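Local coordinates for cellulose biosynthesis protein BcsG (Salmonella typhimurium LT2, PDB 5OLT) that is required for cellulose biosynthesis, the piece described here being the zinc-binding extramembrane domain, of the alkaline phosphatase family, of a membrane protein, at residues D190-N196 against E244-F248; F249-E253 against V296-G300. All coordinates share one frame. Where two conformers were deposited one is given. Residues are numbered along the deposited sequence.

Contact 1 (D190-N196 against E244-F248); sequences DDLAVLN and ELDAF
Two helical segments run nearly side by side, 191-196 from the start of helix 191-203 and 244-248 from helix 234-255; their axes approach to 9.4 Å at a signed crossing angle of -27°. The register is set by Leu192 and Glu244, whose CA atoms lie 5.4 Å apart. Asp190 (phi/psi -62/131) is the N-cap: with chi1 t, its OD2 accepts from Ala193 N at 3.0 Å. Glu244, in m, t with chi3 near -15°, reaches across to the same helix start, where its OE1 accepts from Leu192 N (3.0 Å, N-H...O angle 152°). Glu244 OE2 lies just 2.5 Å from Asp190 OD1, so close that one of these acids probably holds a proton. One water donates to both Asp191 OD2 (2.8 Å) and Glu244 OE1 (3.0 Å), tying a second carboxylate to the glutamate.

Beyond this polar end the contact becomes apolar. Leu192 (t, p) puts CD1 3.9 Å from Phe248 CB and CD2 4.3 Å from Ala247 CB. Leu195 (m, t) points CB at the Phe248 ring, 3.5 Å from the centroid and 8° off its normal, a CH-pi contact, and sets CD1 3.9 Å from Leu245 CD2. The t rotamer of Phe248 (chi2 64°) presents that face, while Asn196 OD1 lies at the ring edge, 3.7 Å from Phe248 CE1. Trp198 and Leu199 also touch the Phe248 side chain, and Phe214 of strand 210-216 packs against Leu195. The arrangement is a near-parallel helix pair flanking the central sheet of an alpha/beta fold, as in the alkaline phosphatase family, with the glutamate of one helix bonded to the capped N-terminus of the other.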
ATOM      1  N   ASP A 190      -9.490   5.689  18.340  1.00 10.53           N
ATOM      2  CA  ASP A 190      -8.427   4.787  18.716  1.00 10.62           C
ATOM      3  C   ASP A 190      -8.380   3.588  17.773  1.00 10.40           C
ATOM      4  O   ASP A 190      -9.400   2.884  17.568  1.00 11.54           O
ATOM      5  CB  ASP A 190      -8.643   4.269  20.130  1.00 11.67           C
ATOM      6  CG  ASP A 190      -7.495   3.449  20.582  1.00 11.74           C
ATOM      7  OD1 ASP A 190      -6.443   4.034  20.932  1.00 13.95           O
ATOM      8  OD2 ASP A 190      -7.620   2.219  20.542  1.00 13.86           O
ATOM      9  N   ASP A 191      -7.186   3.291  17.273  1.00 10.25           N
ATOM     10  CA  ASP A 191      -7.083   2.239  16.250  1.00 10.51           C
ATOM     11  C   ASP A 191      -7.279   0.842  16.798  1.00  9.90           C
ATOM     12  O   ASP A 191      -7.856  -0.019  16.115  1.00 10.79           O
ATOM     13  CB  ASP A 191      -5.764   2.340  15.515  1.00 10.21           C
ATOM     14  CG  ASP A 191      -5.728   3.587  14.666  1.00 10.40           C
ATOM     15  OD1 ASP A 191      -6.719   3.746  13.872  1.00 11.73           O
ATOM     16  OD2 ASP A 191      -4.804   4.441  14.841  1.00 11.86           O
ATOM     17  N   LEU A 192      -6.790   0.587  18.027  1.00 10.61           N
ATOM     18  CA  LEU A 192      -7.031  -0.726  18.615  1.00 11.11           C
ATOM     19  C   LEU A 192      -8.518  -0.936  18.814  1.00 11.69           C
ATOM     20  O   LEU A 192      -9.001  -2.059  18.603  1.00 13.26           O
ATOM     21  CB  LEU A 192      -6.250  -0.871  19.912  1.00 11.92           C
ATOM     22  CG  LEU A 192      -6.282  -2.227  20.621  1.00 12.91           C
ATOM     23  CD1 LEU A 192      -5.873  -3.342  19.650  1.00 13.56           C
ATOM     24  CD2 LEU A 192      -5.401  -2.172  21.873  1.00 16.05           C
ATOM     25  N   ALA A 193      -9.256   0.110  19.212  1.00 11.70           N
ATOM     26  CA  ALA A 193     -10.722  -0.032  19.365  1.00 12.61           C
ATOM     27  C   ALA A 193     -11.412  -0.322  18.031  1.00 11.74           C
ATOM     28  O   ALA A 193     -12.295  -1.179  17.961  1.00 13.98           O
ATOM     29  CB  ALA A 193     -11.315   1.204  20.004  1.00 13.16           C
ATOM     30  N   VAL A 194     -10.985   0.366  16.961  1.00 11.67           N
ATOM     31  CA  VAL A 194     -11.535   0.105  15.633  1.00 11.12           C
ATOM     32  C   VAL A 194     -11.246  -1.353  15.224  1.00 11.61           C
ATOM     33  O   VAL A 194     -12.129  -2.047  14.707  1.00 12.32           O
ATOM     34  CB  VAL A 194     -10.924   1.068  14.584  1.00 11.46           C
ATOM     35  CG1 VAL A 194     -11.365   0.690  13.182  1.00 13.57           C
ATOM     36  CG2 VAL A 194     -11.342   2.513  14.856  1.00 13.09           C
ATOM     37  N   LEU A 195     -10.020  -1.823  15.458  1.00 11.29           N
ATOM     38  CA  LEU A 195      -9.612  -3.165  15.024  1.00 11.00           C
ATOM     39  C   LEU A 195     -10.334  -4.220  15.865  1.00 12.50           C
ATOM     40  O   LEU A 195     -10.714  -5.250  15.328  1.00 12.43           O
ATOM     41  CB  LEU A 195      -8.090  -3.335  15.126  1.00 11.17           C
ATOM     42  CG  LEU A 195      -7.351  -2.588  14.018  1.00  9.44           C
ATOM     43  CD1 LEU A 195      -5.886  -2.380  14.442  1.00 12.04           C
ATOM     44  CD2 LEU A 195      -7.435  -3.373  12.696  1.00 11.11           C
ATOM     45  N   ASN A 196     -10.489  -3.979  17.161  1.00 12.92           N
ATOM     46  CA  ASN A 196     -11.200  -4.952  18.003  1.00 13.58           C
ATOM     47  C   ASN A 196     -12.678  -5.066  17.623  1.00 14.05           C
ATOM     48  O   ASN A 196     -13.251  -6.173  17.666  1.00 15.62           O
ATOM     49  CB  ASN A 196     -11.030  -4.616  19.465  1.00 14.42           C
ATOM     50  CG  ASN A 196      -9.723  -5.152  20.018  1.00 16.61           C
ATOM     51  OD1 ASN A 196      -9.190  -6.166  19.548  1.00 23.33           O
ATOM     52  ND2 ASN A 196      -9.207  -4.488  21.037  1.00 19.61           N
ATOM     53  N   GLU A 244      -0.273  -0.258  19.190  1.00  9.52           N
ATOM     54  CA  GLU A 244      -1.629  -0.756  19.029  1.00  9.92           C
ATOM     55  C   GLU A 244      -1.711  -1.821  17.942  1.00 10.22           C
ATOM     56  O   GLU A 244      -2.417  -2.806  18.125  1.00 10.53           O
ATOM     57  CB  GLU A 244      -2.607   0.379  18.782  1.00 10.88           C
ATOM     58  CG  GLU A 244      -2.811   1.204  20.042  1.00 11.70           C
ATOM     59  CD  GLU A 244      -4.003   2.135  19.971  1.00 12.72           C
ATOM     60  OE1 GLU A 244      -4.563   2.396  18.879  1.00 14.36           O
ATOM     61  OE2 GLU A 244      -4.382   2.645  21.066  1.00 13.87           O
ATOM     62  N   LEU A 245      -0.998  -1.626  16.831  1.00  9.69           N
ATOM     63  CA  LEU A 245      -0.998  -2.657  15.788  1.00 10.91           C
ATOM     64  C   LEU A 245      -0.384  -3.949  16.312  1.00 11.55           C
ATOM     65  O   LEU A 245      -0.920  -5.031  16.053  1.00 11.81           O
ATOM     66  CB  LEU A 245      -0.260  -2.168  14.542  1.00 11.60           C
ATOM     67  CG  LEU A 245      -0.943  -1.024  13.791  1.00 11.04           C
ATOM     68  CD1 LEU A 245      -0.020  -0.565  12.663  1.00 12.70           C
ATOM     69  CD2 LEU A 245      -2.310  -1.455  13.247  1.00 15.23           C
ATOM     70  N   ASP A 246       0.713  -3.851  17.061  0.70 11.46           N
ATOM     71  CA  ASP A 246       1.317  -5.053  17.605  0.70 13.85           C
ATOM     72  C   ASP A 246       0.414  -5.757  18.595  0.70 11.73           C
ATOM     73  O   ASP A 246       0.328  -6.991  18.579  0.70 13.34           O
ATOM     74  CB  ASP A 246       2.670  -4.719  18.235  0.70 16.32           C
ATOM     75  CG  ASP A 246       3.658  -5.843  18.097  0.70 18.31           C
ATOM     76  OD1 ASP A 246       3.727  -6.466  17.000  0.70 18.66           O
ATOM     77  OD2 ASP A 246       4.361  -6.099  19.087  0.70 21.66           O
ATOM     78  N   ALA A 247      -0.296  -4.996  19.425  1.00 11.76           N
ATOM     79  CA  ALA A 247      -1.257  -5.550  20.369  1.00 12.38           C
ATOM     80  C   ALA A 247      -2.363  -6.256  19.590  1.00 13.42           C
ATOM     81  O   ALA A 247      -2.756  -7.370  19.952  1.00 15.03           O
ATOM     82  CB  ALA A 247      -1.816  -4.473  21.268  1.00 13.02           C
ATOM     83  N   PHE A 248      -2.835  -5.645  18.503  1.00 11.67           N
ATOM     84  CA  PHE A 248      -3.829  -6.290  17.703  1.00 12.59           C
ATOM     85  C   PHE A 248      -3.331  -7.558  17.025  1.00 12.04           C
ATOM     86  O   PHE A 248      -4.072  -8.547  16.963  1.00 13.06           O
ATOM     87  CB  PHE A 248      -4.420  -5.326  16.669  1.00 12.60           C
ATOM     88  CG  PHE A 248      -5.585  -5.929  15.980  1.00 13.41           C
ATOM     89  CD1 PHE A 248      -6.737  -6.234  16.748  1.00 15.72           C
ATOM     90  CD2 PHE A 248      -5.543  -6.244  14.641  1.00 14.77           C
ATOM     91  CE1 PHE A 248      -7.841  -6.804  16.180  1.00 15.27           C
ATOM     92  CE2 PHE A 248      -6.691  -6.858  14.042  1.00 14.74           C
ATOM     93  CZ  PHE A 248      -7.811  -7.147  14.835  1.00 15.82           C
TER
HETATM   94  O   HOH W   1      -3.049   4.320  17.070  1.00 15.68           O

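Contact 2 (F249-E253 against V296-G300); sequences FTELE and VKFFG
Helix segment 249-253 lies over strand 296-299, their axes 9.5 Å apart at closest approach and their N-to-C directions 29° apart. The closest CA pair is Glu253 and Phe299, at 6.1 Å. No hydrogen bond crosses between the segments; side chains of the strand pack against both the side chains and the backbone of the helix.

From Val296 to Phe299 the backbone is extended (phi -105 to -136°, psi 135 to 146°), and side chains alternate: the CA-to-CB bond of Val296 points away from the helix, those of Lys297 and Phe299 toward it. Lys297, t at chi1 to chi3 and p at chi4, brings CD to 3.6 Å from Phe249 CD2. Lys297 NZ makes a long salt bridge of 3.9 Å to Glu253 OE2, but its stronger polar partner is the carbonyl of His87, to which it hydrogen-bonds. Phe299 (chi1 m, chi2 85°) is the most covered residue here, with 102 Å² of it buried by the helix segment. Its edge meets the face of Phe249 (chi1 m, chi2 6°) in a T-shaped pair, centroids 5.4 Å apart and planes at 67°, and Phe299 CE2 comes to 3.3 Å from Phe249 O. Leu252 CD1 lies over the Phe299 ring, 3.7 Å from its centroid and 16° off the normal, a CH-pi contact. At Gly300 the strand has ended and phi turns positive (82/16).

The strand is hydrogen-bonded to strand 259-265 through Lys297 with Val261 and Phe299 with Val259. Val261 also touches Phe249, Leu252 and Phe299, so helix 234-255 packs across two adjacent antiparallel strands, with Trp198 and Leu199 of helix 191-203 bordering Leu252.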
ATOM      1  N   PHE A 249      -2.090  -7.561  16.545  1.00 11.17           N
ATOM      2  CA  PHE A 249      -1.536  -8.779  15.960  1.00 13.59           C
ATOM      3  C   PHE A 249      -1.591  -9.892  17.004  1.00 15.49           C
ATOM      4  O   PHE A 249      -1.926 -11.039  16.679  1.00 15.58           O
ATOM      5  CB  PHE A 249      -0.110  -8.545  15.480  1.00 14.48           C
ATOM      6  CG  PHE A 249       0.002  -7.750  14.203  1.00 14.93           C
ATOM      7  CD1 PHE A 249      -1.116  -7.155  13.577  1.00 15.31           C
ATOM      8  CD2 PHE A 249       1.251  -7.616  13.595  1.00 19.56           C
ATOM      9  CE1 PHE A 249      -0.967  -6.421  12.378  1.00 17.62           C
ATOM     10  CE2 PHE A 249       1.397  -6.908  12.410  1.00 21.11           C
ATOM     11  CZ  PHE A 249       0.299  -6.300  11.813  1.00 19.77           C
ATOM     12  N   THR A 250      -1.255  -9.571  18.251  1.00 14.79           N
ATOM     13  CA  THR A 250      -1.352 -10.580  19.351  1.00 16.84           C
ATOM     14  C   THR A 250      -2.786 -11.100  19.548  1.00 16.24           C
ATOM     15  O   THR A 250      -3.002 -12.333  19.698  1.00 18.75           O
ATOM     16  CB  THR A 250      -0.742 -10.024  20.649  1.00 18.56           C
ATOM     17  OG1 THR A 250       0.628  -9.697  20.378  1.00 22.51           O
ATOM     18  CG2 THR A 250      -0.791 -11.035  21.756  1.00 20.68           C
ATOM     19  N   GLU A 251      -3.759 -10.194  19.537  1.00 16.70           N
ATOM     20  CA  GLU A 251      -5.177 -10.569  19.587  1.00 18.68           C
ATOM     21  C   GLU A 251      -5.555 -11.467  18.422  1.00 16.53           C
ATOM     22  O   GLU A 251      -6.296 -12.459  18.607  1.00 18.17           O
ATOM     23  CB  GLU A 251      -6.120  -9.353  19.633  1.00 22.69           C
ATOM     24  CG  GLU A 251      -6.115  -8.593  20.941  1.00 28.22           C
ATOM     25  CD  GLU A 251      -6.318  -9.523  22.129  1.00 37.51           C
ATOM     26  OE1 GLU A 251      -7.432 -10.097  22.251  1.00 44.59           O
ATOM     27  OE2 GLU A 251      -5.357  -9.699  22.929  1.00 43.51           O
ATOM     28  N   LEU A 252      -5.021 -11.161  17.238  1.00 16.14           N
ATOM     29  CA  LEU A 252      -5.345 -11.959  16.051  1.00 15.60           C
ATOM     30  C   LEU A 252      -4.779 -13.346  16.173  1.00 16.02           C
ATOM     31  O   LEU A 252      -5.476 -14.329  15.837  1.00 17.12           O
ATOM     32  CB  LEU A 252      -4.815 -11.339  14.757  1.00 18.03           C
ATOM     33  CG  LEU A 252      -5.668 -10.320  14.040  1.00 20.62           C
ATOM     34  CD1 LEU A 252      -4.968 -10.081  12.721  1.00 19.38           C
ATOM     35  CD2 LEU A 252      -7.089 -10.774  13.803  1.00 21.36           C
ATOM     36  N   GLU A 253      -3.529 -13.454  16.643  1.00 15.27           N
ATOM     37  CA  GLU A 253      -2.902 -14.761  16.886  0.70 19.15           C
ATOM     38  C   GLU A 253      -3.786 -15.565  17.852  1.00 19.87           C
ATOM     39  O   GLU A 253      -4.091 -16.738  17.601  1.00 21.18           O
ATOM     40  CB  GLU A 253      -1.490 -14.597  17.465  0.70 22.97           C
ATOM     41  CG  GLU A 253      -0.398 -14.289  16.450  0.70 25.75           C
ATOM     42  CD  GLU A 253       0.904 -13.709  17.037  0.70 34.87           C
ATOM     43  OE1 GLU A 253       1.042 -13.538  18.282  0.70 36.51           O
ATOM     44  OE2 GLU A 253       1.811 -13.411  16.226  0.70 38.16           O
ATOM     45  N   VAL A 296       3.359  -7.670   5.048  1.00 10.24           N
ATOM     46  CA  VAL A 296       2.278  -8.648   5.005  1.00  9.58           C
ATOM     47  C   VAL A 296       2.516  -9.627   6.134  1.00 10.39           C
ATOM     48  O   VAL A 296       3.656 -10.031   6.372  1.00 10.39           O
ATOM     49  CB  VAL A 296       2.266  -9.403   3.653  1.00 11.37           C
ATOM     50  CG1 VAL A 296       1.102 -10.395   3.577  1.00 13.39           C
ATOM     51  CG2 VAL A 296       2.176  -8.416   2.477  1.00 12.58           C
ATOM     52  N   LYS A 297       1.446  -9.976   6.823  0.70 10.32           N
ATOM     53  CA  LYS A 297       1.515 -11.009   7.870  0.70 10.93           C
ATOM     54  C   LYS A 297       0.325 -11.931   7.708  0.70 11.30           C
ATOM     55  O   LYS A 297      -0.804 -11.476   7.514  0.70 10.74           O
ATOM     56  CB  LYS A 297       1.464 -10.375   9.271  0.70 12.68           C
ATOM     57  CG  LYS A 297       1.787 -11.330  10.421  0.70 14.20           C
ATOM     58  CD  LYS A 297       2.003 -10.563  11.728  0.70 14.50           C
ATOM     59  CE  LYS A 297       2.168 -11.523  12.906  0.70 16.85           C
ATOM     60  NZ  LYS A 297       3.321 -12.450  12.784  0.70 17.35           N
ATOM     61  N   PHE A 298       0.578 -13.231   7.797  1.00 11.18           N
ATOM     62  CA  PHE A 298      -0.509 -14.227   7.781  1.00 12.11           C
ATOM     63  C   PHE A 298      -0.744 -14.790   9.179  1.00 13.25           C
ATOM     64  O   PHE A 298       0.223 -15.067   9.927  1.00 18.01           O
ATOM     65  CB  PHE A 298      -0.166 -15.375   6.839  1.00 12.67           C
ATOM     66  CG  PHE A 298      -0.009 -14.964   5.393  1.00 11.89           C
ATOM     67  CD1 PHE A 298      -1.121 -14.962   4.528  1.00 14.12           C
ATOM     68  CD2 PHE A 298       1.246 -14.606   4.884  1.00 13.33           C
ATOM     69  CE1 PHE A 298      -0.966 -14.596   3.186  1.00 13.71           C
ATOM     70  CE2 PHE A 298       1.396 -14.227   3.562  1.00 13.90           C
ATOM     71  CZ  PHE A 298       0.287 -14.243   2.700  1.00 13.34           C
ATOM     72  N   PHE A 299      -2.003 -14.909   9.550  1.00 11.10           N
ATOM     73  CA  PHE A 299      -2.406 -15.430  10.854  1.00 12.11           C
ATOM     74  C   PHE A 299      -3.227 -16.679  10.615  1.00 12.89           C
ATOM     75  O   PHE A 299      -3.939 -16.789   9.594  1.00 13.51           O
ATOM     76  CB  PHE A 299      -3.270 -14.423  11.602  1.00 12.58           C
ATOM     77  CG  PHE A 299      -2.536 -13.162  11.965  1.00 12.60           C
ATOM     78  CD1 PHE A 299      -2.423 -12.105  11.053  1.00 12.65           C
ATOM     79  CD2 PHE A 299      -1.954 -13.043  13.208  1.00 15.04           C
ATOM     80  CE1 PHE A 299      -1.750 -10.945  11.383  1.00 13.73           C
ATOM     81  CE2 PHE A 299      -1.250 -11.878  13.531  1.00 17.44           C
ATOM     82  CZ  PHE A 299      -1.174 -10.837  12.623  1.00 14.67           C
ATOM     83  N   GLY A 300      -3.092 -17.633  11.536  1.00 14.73           N
ATOM     84  CA  GLY A 300      -3.915 -18.828  11.523  1.00 15.92           C
ATOM     85  C   GLY A 300      -3.422 -19.897  10.571  1.00 14.52           C
ATOM     86  O   GLY A 300      -4.183 -20.827  10.249  1.00 18.59           O
TER

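How the contacts relate
Both contacts use helix 234-255, in successive turns: contact 1 joins it to a neighbouring helix, contact 2 to the strand 291-299 of the central sheet. Their centres are 12 Å apart, and they touch where Asn196 OD1 lies 4.2 Å from Glu251 CG. Contact 1 is partly buried and the larger, 424 against 272 Å², and it mixes apolar packing with carboxylates, a water and backbone amides at a helix start. Contact 2 is more deeply buried and rests on aromatic rings and a leucine, its one charged pair being long and at the exposed Glu253. Trp198 and Leu199 serve both, touching Phe248 in one and Leu252 in the other.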